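Local coordinates for protein fructose-bisphosphate aldolase (Slackia heliotrinireducens, PDB 4MOZ) that belongs to the DeoC/LacD family of aldolases and folds as an eight-stranded parallel beta/alpha (TIM) barrel, assembled with further copies of itself, at residues Lys10-Ala13 / Asp14-Ala17; Gly199-Cys203 / Leu204-Phe208; Glu224-Ala227 / Val228-Ala231. All coordinates share one frame; numbering follows the deposited sequence.

Following the chain from its N terminus, the three contacts come strictly in series, none nested in or crossing another. Contact 1 closes a tight turn in the loop that leads to helix 20-30, ahead of the first barrel strand. Contact 2 ends helix 191-204 and turns the chain toward strand 208-210. Contact 3 is a pair of successive helical turns on helix 222-232, between strands 208-210 and 237-240. The centres of contacts 1 and 2 lie about 14 Å apart, those of 2 and 3 about 15 Å. Tyr23 and His167 bridge the first two, while helix 222-232 packs against helix 191-204; all three contacts meet the second subunit.

Contact 1 (Lys10-Ala13 / Asp14-Ala17); sequences KVPA and DVLA
Pro12 and Val15 are the ends of a type I beta turn, closed by a bond from Val15 N to Pro12 O of 3.1 Å. Ala13 and Asp14 hold the two corner positions. Across the turn the ring of Pro12 meets a methyl of Val15, with Pro12 CG 3.8 Å from Val15 CG2. The residue before the proline reaches across as well: Val11 CG1 lies 3.7 Å from Val15 CB and 3.9 Å from Val15 CG1, the two valines crossing at about a right angle. In Val11 this branch points opposite the main-chain nitrogen (chi1 177°), which carries it forward to its partner. The turn belongs to the N-terminal loop that runs up to helix 20-30, outside the strands of the TIM barrel, and Tyr23 of that helix packs on both Pro12 and Val15. Asp14 brings one carboxylate oxygen up to the CB-CG edge of the proline ring: with chi1 at 59° CG sits over its own backbone, flanked by N and C, and Asp14 OD1 comes to 3.3 Å from Pro12 CB and 3.6 Å from Pro12 CG. The other oxygen, OD2, takes the polar work, hydrogen-bonded to ND1 of His167 on helix 152-168 and forming a salt bridge with Arg84 of the second subunit. At this buried position the salt bridge would be expected to favour the ionised acid. Ala13 O is hydrogen-bonded to Asn134 ND2 of the second subunit.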
ATOM      1  N   LYS C  10     -10.281  30.644  18.703  1.00 35.10           N
ATOM      2  CA  LYS C  10     -10.831  29.368  19.158  1.00 37.52           C
ATOM      3  C   LYS C  10      -9.896  28.217  18.793  1.00 34.93           C
ATOM      4  O   LYS C  10      -9.738  27.867  17.619  1.00 36.55           O
ATOM      5  CB  LYS C  10     -12.235  29.135  18.595  1.00 39.60           C
ATOM      6  CG  LYS C  10     -13.318  29.872  19.360  1.00 44.01           C
ATOM      7  CD  LYS C  10     -14.684  29.667  18.734  1.00 51.01           C
ATOM      8  CE  LYS C  10     -15.713  30.565  19.397  1.00 57.22           C
ATOM      9  NZ  LYS C  10     -16.967  30.646  18.599  1.00 62.84           N
ATOM     10  N   VAL C  11      -9.261  27.648  19.813  1.00 31.60           N
ATOM     11  CA  VAL C  11      -8.335  26.544  19.626  1.00 31.97           C
ATOM     12  C   VAL C  11      -9.127  25.235  19.624  1.00 32.85           C
ATOM     13  O   VAL C  11      -9.739  24.879  20.639  1.00 34.58           O
ATOM     14  CB  VAL C  11      -7.244  26.535  20.721  1.00 32.29           C
ATOM     15  CG1 VAL C  11      -6.319  25.335  20.566  1.00 28.96           C
ATOM     16  CG2 VAL C  11      -6.446  27.835  20.688  1.00 28.99           C
ATOM     17  N   PRO C  12      -9.131  24.523  18.476  1.00 32.54           N
ATOM     18  CA  PRO C  12      -9.828  23.236  18.409  1.00 31.35           C
ATOM     19  C   PRO C  12      -9.183  22.195  19.325  1.00 32.05           C
ATOM     20  O   PRO C  12      -8.010  22.321  19.691  1.00 32.31           O
ATOM     21  CB  PRO C  12      -9.699  22.832  16.935  1.00 31.39           C
ATOM     22  CG  PRO C  12      -8.522  23.590  16.427  1.00 29.02           C
ATOM     23  CD  PRO C  12      -8.491  24.876  17.193  1.00 30.24           C
ATOM     24  N   ALA C  13      -9.961  21.177  19.684  1.00 31.45           N
ATOM     25  CA  ALA C  13      -9.580  20.217  20.716  1.00 29.93           C
ATOM     26  C   ALA C  13      -8.515  19.211  20.272  1.00 31.33           C
ATOM     27  O   ALA C  13      -8.016  18.432  21.094  1.00 30.76           O
ATOM     28  CB  ALA C  13     -10.816  19.496  21.222  1.00 28.61           C
ATOM     29  N   ASP C  14      -8.181  19.221  18.980  1.00 30.37           N
ATOM     30  CA  ASP C  14      -7.116  18.363  18.451  1.00 31.08           C
ATOM     31  C   ASP C  14      -5.753  19.064  18.431  1.00 33.24           C
ATOM     32  O   ASP C  14      -4.745  18.469  18.041  1.00 35.00           O
ATOM     33  CB  ASP C  14      -7.478  17.798  17.065  1.00 30.49           C
ATOM     34  CG  ASP C  14      -7.753  18.881  16.028  1.00 31.54           C
ATOM     35  OD1 ASP C  14      -7.963  20.048  16.411  1.00 32.11           O
ATOM     36  OD2 ASP C  14      -7.765  18.565  14.818  1.00 31.91           O
ATOM     37  N   VAL C  15      -5.730  20.330  18.845  1.00 34.38           N
ATOM     38  CA  VAL C  15      -4.473  21.040  19.080  1.00 33.04           C
ATOM     39  C   VAL C  15      -4.073  20.779  20.526  1.00 33.31           C
ATOM     40  O   VAL C  15      -4.720  21.268  21.456  1.00 33.87           O
ATOM     41  CB  VAL C  15      -4.596  22.557  18.827  1.00 32.12           C
ATOM     42  CG1 VAL C  15      -3.297  23.268  19.188  1.00 31.51           C
ATOM     43  CG2 VAL C  15      -4.974  22.838  17.381  1.00 29.50           C
ATOM     44  N   LEU C  16      -3.010  20.005  20.707  1.00 34.43           N
ATOM     45  CA  LEU C  16      -2.621  19.510  22.025  1.00 37.64           C
ATOM     46  C   LEU C  16      -2.093  20.624  22.920  1.00 37.13           C
ATOM     47  O   LEU C  16      -1.674  21.677  22.429  1.00 37.18           O
ATOM     48  CB  LEU C  16      -1.591  18.379  21.895  1.00 42.14           C
ATOM     49  CG  LEU C  16      -1.892  17.254  20.889  1.00 41.76           C
ATOM     50  CD1 LEU C  16      -0.743  16.261  20.834  1.00 45.18           C
ATOM     51  CD2 LEU C  16      -3.202  16.539  21.200  1.00 43.06           C
ATOM     52  N   ALA C  17      -2.122  20.379  24.229  1.00 37.77           N
ATOM     53  CA  ALA C  17      -1.717  21.365  25.234  1.00 37.96           C
ATOM     54  C   ALA C  17      -0.378  22.045  24.927  1.00 37.48           C
ATOM     55  O   ALA C  17      -0.275  23.272  24.991  1.00 40.79           O
ATOM     56  CB  ALA C  17      -1.695  20.732  26.621  1.00 35.74           C
TER

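Contact 2 (Gly199-Cys203 / Leu204-Phe208); sequences GVALC and LGADF
Ala201 O receives two backbone N-H groups at the end of helix 191-204, those of Gly205 and Ala206. The bond from Ala206 N is the shorter and straighter, 2.9 Å to Ala201 O with an N-H...O angle of 158°; the one from Gly205 N is weak, at 3.1 Å to the same oxygen. Gly205 N also makes a second weak bond, 2.8 Å to Leu202 O. One residue earlier the regular helical pattern still holds, Leu204 N lying 3.0 Å from Val200 O.

Two apolar pairs accompany these bonds. Val200 and Leu204 run alongside each other in the same direction, Val200 CG1 standing 4.0 Å from Leu204 CD1, and across the glycine Ala201 CB meets Ala206 CB at 4.2 Å. Carbon-to-oxygen approaches come closer. Leu204 turns CG away from its own carbonyl carbon (chi1 -62°), and this carries the branch back over the preceding turn, with Leu204 CG 3.6 Å from Val200 O. Ala206 CB settles 3.4 Å from Ala201 O, beside the bond that its own nitrogen makes.

Outside these residues, Leu204 and Ala206 both pack on Leu175 of strand 172-177. Asp207 has four polar partners: Tyr23 OH and, in a salt bridge, Arg89 of the second subunit at OD1, Val173 N and His167 NE2 at OD2.

Gly205 has a positive phi of 100°, where a side chain would press on the preceding carbonyl oxygen. With the bonds back into the last turn this makes a Schellman motif, ending the helix and delivering the chain to strand 208-210 of the TIM barrel.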
ATOM      1  N   GLY C 199     -18.884  21.959   4.090  1.00 25.75           N
ATOM      2  CA  GLY C 199     -19.212  21.137   5.259  1.00 25.36           C
ATOM      3  C   GLY C 199     -18.235  19.998   5.512  1.00 23.72           C
ATOM      4  O   GLY C 199     -17.948  19.659   6.666  1.00 24.19           O
ATOM      5  N   VAL C 200     -17.716  19.410   4.437  1.00 23.36           N
ATOM      6  CA  VAL C 200     -16.739  18.323   4.554  1.00 24.12           C
ATOM      7  C   VAL C 200     -15.462  18.807   5.245  1.00 24.49           C
ATOM      8  O   VAL C 200     -14.924  18.119   6.124  1.00 24.59           O
ATOM      9  CB  VAL C 200     -16.416  17.688   3.182  1.00 22.82           C
ATOM     10  CG1 VAL C 200     -15.195  16.779   3.264  1.00 20.90           C
ATOM     11  CG2 VAL C 200     -17.620  16.918   2.661  1.00 21.12           C
ATOM     12  N   ALA C 201     -15.000  19.997   4.857  1.00 23.85           N
ATOM     13  CA  ALA C 201     -13.785  20.580   5.426  1.00 24.33           C
ATOM     14  C   ALA C 201     -13.862  20.695   6.946  1.00 23.96           C
ATOM     15  O   ALA C 201     -12.874  20.439   7.645  1.00 25.22           O
ATOM     16  CB  ALA C 201     -13.503  21.934   4.804  1.00 22.34           C
ATOM     17  N   LEU C 202     -15.032  21.084   7.448  1.00 22.92           N
ATOM     18  CA  LEU C 202     -15.281  21.117   8.892  1.00 24.24           C
ATOM     19  C   LEU C 202     -15.145  19.729   9.517  1.00 24.10           C
ATOM     20  O   LEU C 202     -14.468  19.567  10.538  1.00 25.58           O
ATOM     21  CB  LEU C 202     -16.660  21.704   9.211  1.00 24.43           C
ATOM     22  CG  LEU C 202     -17.086  21.653  10.691  1.00 25.45           C
ATOM     23  CD1 LEU C 202     -16.146  22.453  11.583  1.00 25.94           C
ATOM     24  CD2 LEU C 202     -18.509  22.144  10.860  1.00 27.06           C
ATOM     25  N   CYS C 203     -15.776  18.735   8.895  1.00 21.82           N
ATOM     26  CA  CYS C 203     -15.754  17.374   9.425  1.00 24.66           C
ATOM     27  C   CYS C 203     -14.343  16.786   9.491  1.00 24.84           C
ATOM     28  O   CYS C 203     -14.036  16.018  10.400  1.00 26.28           O
ATOM     29  CB  CYS C 203     -16.688  16.470   8.630  1.00 26.07           C
ATOM     30  SG  CYS C 203     -18.423  16.947   8.801  1.00 28.68           S
ATOM     31  N   LEU C 204     -13.493  17.151   8.533  1.00 24.19           N
ATOM     32  CA  LEU C 204     -12.083  16.755   8.569  1.00 24.15           C
ATOM     33  C   LEU C 204     -11.294  17.576   9.595  1.00 25.01           C
ATOM     34  O   LEU C 204     -10.230  17.155  10.043  1.00 26.38           O
ATOM     35  CB  LEU C 204     -11.445  16.856   7.177  1.00 22.35           C
ATOM     36  CG  LEU C 204     -12.014  15.963   6.062  1.00 22.84           C
ATOM     37  CD1 LEU C 204     -11.469  16.374   4.704  1.00 21.18           C
ATOM     38  CD2 LEU C 204     -11.744  14.483   6.316  1.00 21.32           C
ATOM     39  N   GLY C 205     -11.823  18.742   9.962  1.00 25.86           N
ATOM     40  CA  GLY C 205     -11.240  19.560  11.027  1.00 26.19           C
ATOM     41  C   GLY C 205     -10.377  20.717  10.564  1.00 27.89           C
ATOM     42  O   GLY C 205      -9.563  21.233  11.338  1.00 29.72           O
ATOM     43  N   ALA C 206     -10.552  21.132   9.309  1.00 26.46           N
ATOM     44  CA  ALA C 206      -9.785  22.245   8.745  1.00 26.58           C
ATOM     45  C   ALA C 206     -10.043  23.566   9.471  1.00 26.75           C
ATOM     46  O   ALA C 206     -11.128  23.795  10.010  1.00 29.34           O
ATOM     47  CB  ALA C 206     -10.075  22.395   7.258  1.00 23.27           C
ATOM     48  N   ASP C 207      -9.030  24.426   9.486  1.00 25.19           N
ATOM     49  CA  ASP C 207      -9.183  25.785   9.984  1.00 25.57           C
ATOM     50  C   ASP C 207      -9.851  26.681   8.948  1.00 26.51           C
ATOM     51  O   ASP C 207     -10.656  27.554   9.294  1.00 27.85           O
ATOM     52  CB  ASP C 207      -7.822  26.343  10.374  1.00 25.79           C
ATOM     53  CG  ASP C 207      -7.180  25.547  11.476  1.00 26.90           C
ATOM     54  OD1 ASP C 207      -7.784  25.452  12.568  1.00 28.51           O
ATOM     55  OD2 ASP C 207      -6.095  24.984  11.242  1.00 26.70           O
ATOM     56  N   PHE C 208      -9.505  26.460   7.680  1.00 24.26           N
ATOM     57  CA  PHE C 208     -10.081  27.192   6.562  1.00 25.28           C
ATOM     58  C   PHE C 208     -10.377  26.251   5.404  1.00 24.56           C
ATOM     59  O   PHE C 208      -9.707  25.229   5.240  1.00 26.05           O
ATOM     60  CB  PHE C 208      -9.139  28.309   6.090  1.00 27.95           C
ATOM     61  CG  PHE C 208      -8.933  29.397   7.104  1.00 28.11           C
ATOM     62  CD1 PHE C 208      -9.842  30.443   7.218  1.00 29.47           C
ATOM     63  CD2 PHE C 208      -7.828  29.373   7.952  1.00 27.56           C
ATOM     64  CE1 PHE C 208      -9.658  31.442   8.162  1.00 29.74           C
ATOM     65  CE2 PHE C 208      -7.636  30.373   8.894  1.00 26.39           C
ATOM     66  CZ  PHE C 208      -8.551  31.409   8.998  1.00 27.75           C
TER

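Contact 3 (Glu224-Ala227 / Val228-Ala231); sequences ENLA and VASA
Helix 222-232 is the helical link of a beta-alpha-beta unit in the TIM barrel, running between the parallel strands 208-210 and 237-240, and Leu226 touches Ala229 and Ser230, three and four residues on, in the next turn. Two bonds here have the i to i+4 spacing of an alpha helix. Ser230 N reaches Leu226 O at 2.9 Å, in a nearly straight bond of 161° at the hydrogen, and Ala231 N reaches Ala227 O at 3.0 Å. Just before them the spacing is tighter, for Val228 N bonds to Asn225 O at 3.3 Å, an i to i+3 link.

Among the side chains, Leu226 CD1 approaches Ala229 CB at 4.3 Å, a loose apolar touch along one flank. Ala229 CB also lies 3.4 Å from Leu226 O. Val228 leans back over the previous turn: with CG2 on the side of its own backbone N, this methyl comes within 3.9 Å of Asn225 O, while CB is closer still. The side chain of Ser230 turns back along the helix, placing OG 3.5 Å from Leu226 O with a chi1 of -68°; the hydrogen bond of that hydroxyl is with Gly262 O, which ties the helix to the loop beyond helix 248-260. Two further polar ends serve the loop before this helix, Glu224 OE1 bonding to Thr221 N and Asn225 ND2 to Val215 O and Thr217 OG1.

On the barrel side Leu226, Ala229 and Ser230 all rest on Leu238 of strand 237-240, whereas Val228 and Ala229 pack on helix 191-204 through Ala195, Ile194 and Ala198, and Val228 also meets Asn50 of the second subunit.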
ATOM      1  N   GLU C 224     -24.948  35.468  -2.326  1.00 35.61           N
ATOM      2  CA  GLU C 224     -26.052  35.016  -1.481  1.00 37.93           C
ATOM      3  C   GLU C 224     -26.056  33.493  -1.333  1.00 35.54           C
ATOM      4  O   GLU C 224     -26.305  32.974  -0.244  1.00 33.69           O
ATOM      5  CB  GLU C 224     -27.392  35.521  -2.018  1.00 41.39           C
ATOM      6  CG  GLU C 224     -27.633  36.998  -1.743  1.00 41.37           C
ATOM      7  CD  GLU C 224     -28.889  37.534  -2.404  1.00 45.79           C
ATOM      8  OE1 GLU C 224     -29.418  36.881  -3.332  1.00 46.91           O
ATOM      9  OE2 GLU C 224     -29.346  38.623  -1.991  1.00 50.61           O
ATOM     10  N   ASN C 225     -25.765  32.796  -2.433  1.00 35.93           N
ATOM     11  CA  ASN C 225     -25.601  31.341  -2.429  1.00 33.42           C
ATOM     12  C   ASN C 225     -24.421  30.879  -1.568  1.00 31.53           C
ATOM     13  O   ASN C 225     -24.507  29.857  -0.886  1.00 32.04           O
ATOM     14  CB  ASN C 225     -25.465  30.812  -3.861  1.00 31.15           C
ATOM     15  CG  ASN C 225     -26.811  30.600  -4.540  1.00 34.25           C
ATOM     16  OD1 ASN C 225     -27.781  30.191  -3.902  1.00 35.73           O
ATOM     17  ND2 ASN C 225     -26.869  30.859  -5.844  1.00 34.76           N
ATOM     18  N   LEU C 226     -23.335  31.652  -1.595  1.00 30.55           N
ATOM     19  CA  LEU C 226     -22.145  31.377  -0.789  1.00 27.80           C
ATOM     20  C   LEU C 226     -22.404  31.433   0.721  1.00 29.86           C
ATOM     21  O   LEU C 226     -21.740  30.733   1.491  1.00 28.95           O
ATOM     22  CB  LEU C 226     -21.008  32.338  -1.160  1.00 26.69           C
ATOM     23  CG  LEU C 226     -19.620  32.078  -0.558  1.00 27.66           C
ATOM     24  CD1 LEU C 226     -19.049  30.743  -1.023  1.00 26.55           C
ATOM     25  CD2 LEU C 226     -18.659  33.211  -0.886  1.00 24.83           C
ATOM     26  N   ALA C 227     -23.357  32.267   1.140  1.00 29.56           N
ATOM     27  CA  ALA C 227     -23.741  32.366   2.554  1.00 29.83           C
ATOM     28  C   ALA C 227     -24.140  31.013   3.150  1.00 29.68           C
ATOM     29  O   ALA C 227     -23.825  30.724   4.305  1.00 30.60           O
ATOM     30  CB  ALA C 227     -24.854  33.386   2.744  1.00 30.13           C
ATOM     31  N   VAL C 228     -24.824  30.193   2.353  1.00 29.08           N
ATOM     32  CA  VAL C 228     -25.224  28.849   2.770  1.00 29.37           C
ATOM     33  C   VAL C 228     -23.992  27.965   3.035  1.00 29.44           C
ATOM     34  O   VAL C 228     -23.964  27.192   4.000  1.00 31.11           O
ATOM     35  CB  VAL C 228     -26.161  28.203   1.721  1.00 29.85           C
ATOM     36  CG1 VAL C 228     -26.481  26.758   2.077  1.00 26.41           C
ATOM     37  CG2 VAL C 228     -27.442  29.013   1.596  1.00 30.34           C
ATOM     38  N   ALA C 229     -22.976  28.103   2.187  1.00 27.27           N
ATOM     39  CA  ALA C 229     -21.733  27.354   2.335  1.00 25.97           C
ATOM     40  C   ALA C 229     -20.937  27.804   3.559  1.00 26.10           C
ATOM     41  O   ALA C 229     -20.384  26.972   4.283  1.00 25.77           O
ATOM     42  CB  ALA C 229     -20.890  27.467   1.074  1.00 26.53           C
ATOM     43  N   SER C 230     -20.889  29.116   3.787  1.00 24.33           N
ATOM     44  CA  SER C 230     -20.210  29.668   4.955  1.00 25.91           C
ATOM     45  C   SER C 230     -20.867  29.182   6.243  1.00 26.13           C
ATOM     46  O   SER C 230     -20.185  28.953   7.244  1.00 24.38           O
ATOM     47  CB  SER C 230     -20.200  31.192   4.904  1.00 27.79           C
ATOM     48  OG  SER C 230     -19.363  31.648   3.853  1.00 29.38           O
ATOM     49  N   ALA C 231     -22.190  29.022   6.199  1.00 26.78           N
ATOM     50  CA  ALA C 231     -22.946  28.494   7.327  1.00 26.57           C
ATOM     51  C   ALA C 231     -22.620  27.017   7.546  1.00 26.56           C
ATOM     52  O   ALA C 231     -22.348  26.606   8.676  1.00 29.24           O
ATOM     53  CB  ALA C 231     -24.442  28.702   7.117  1.00 24.11           C
TER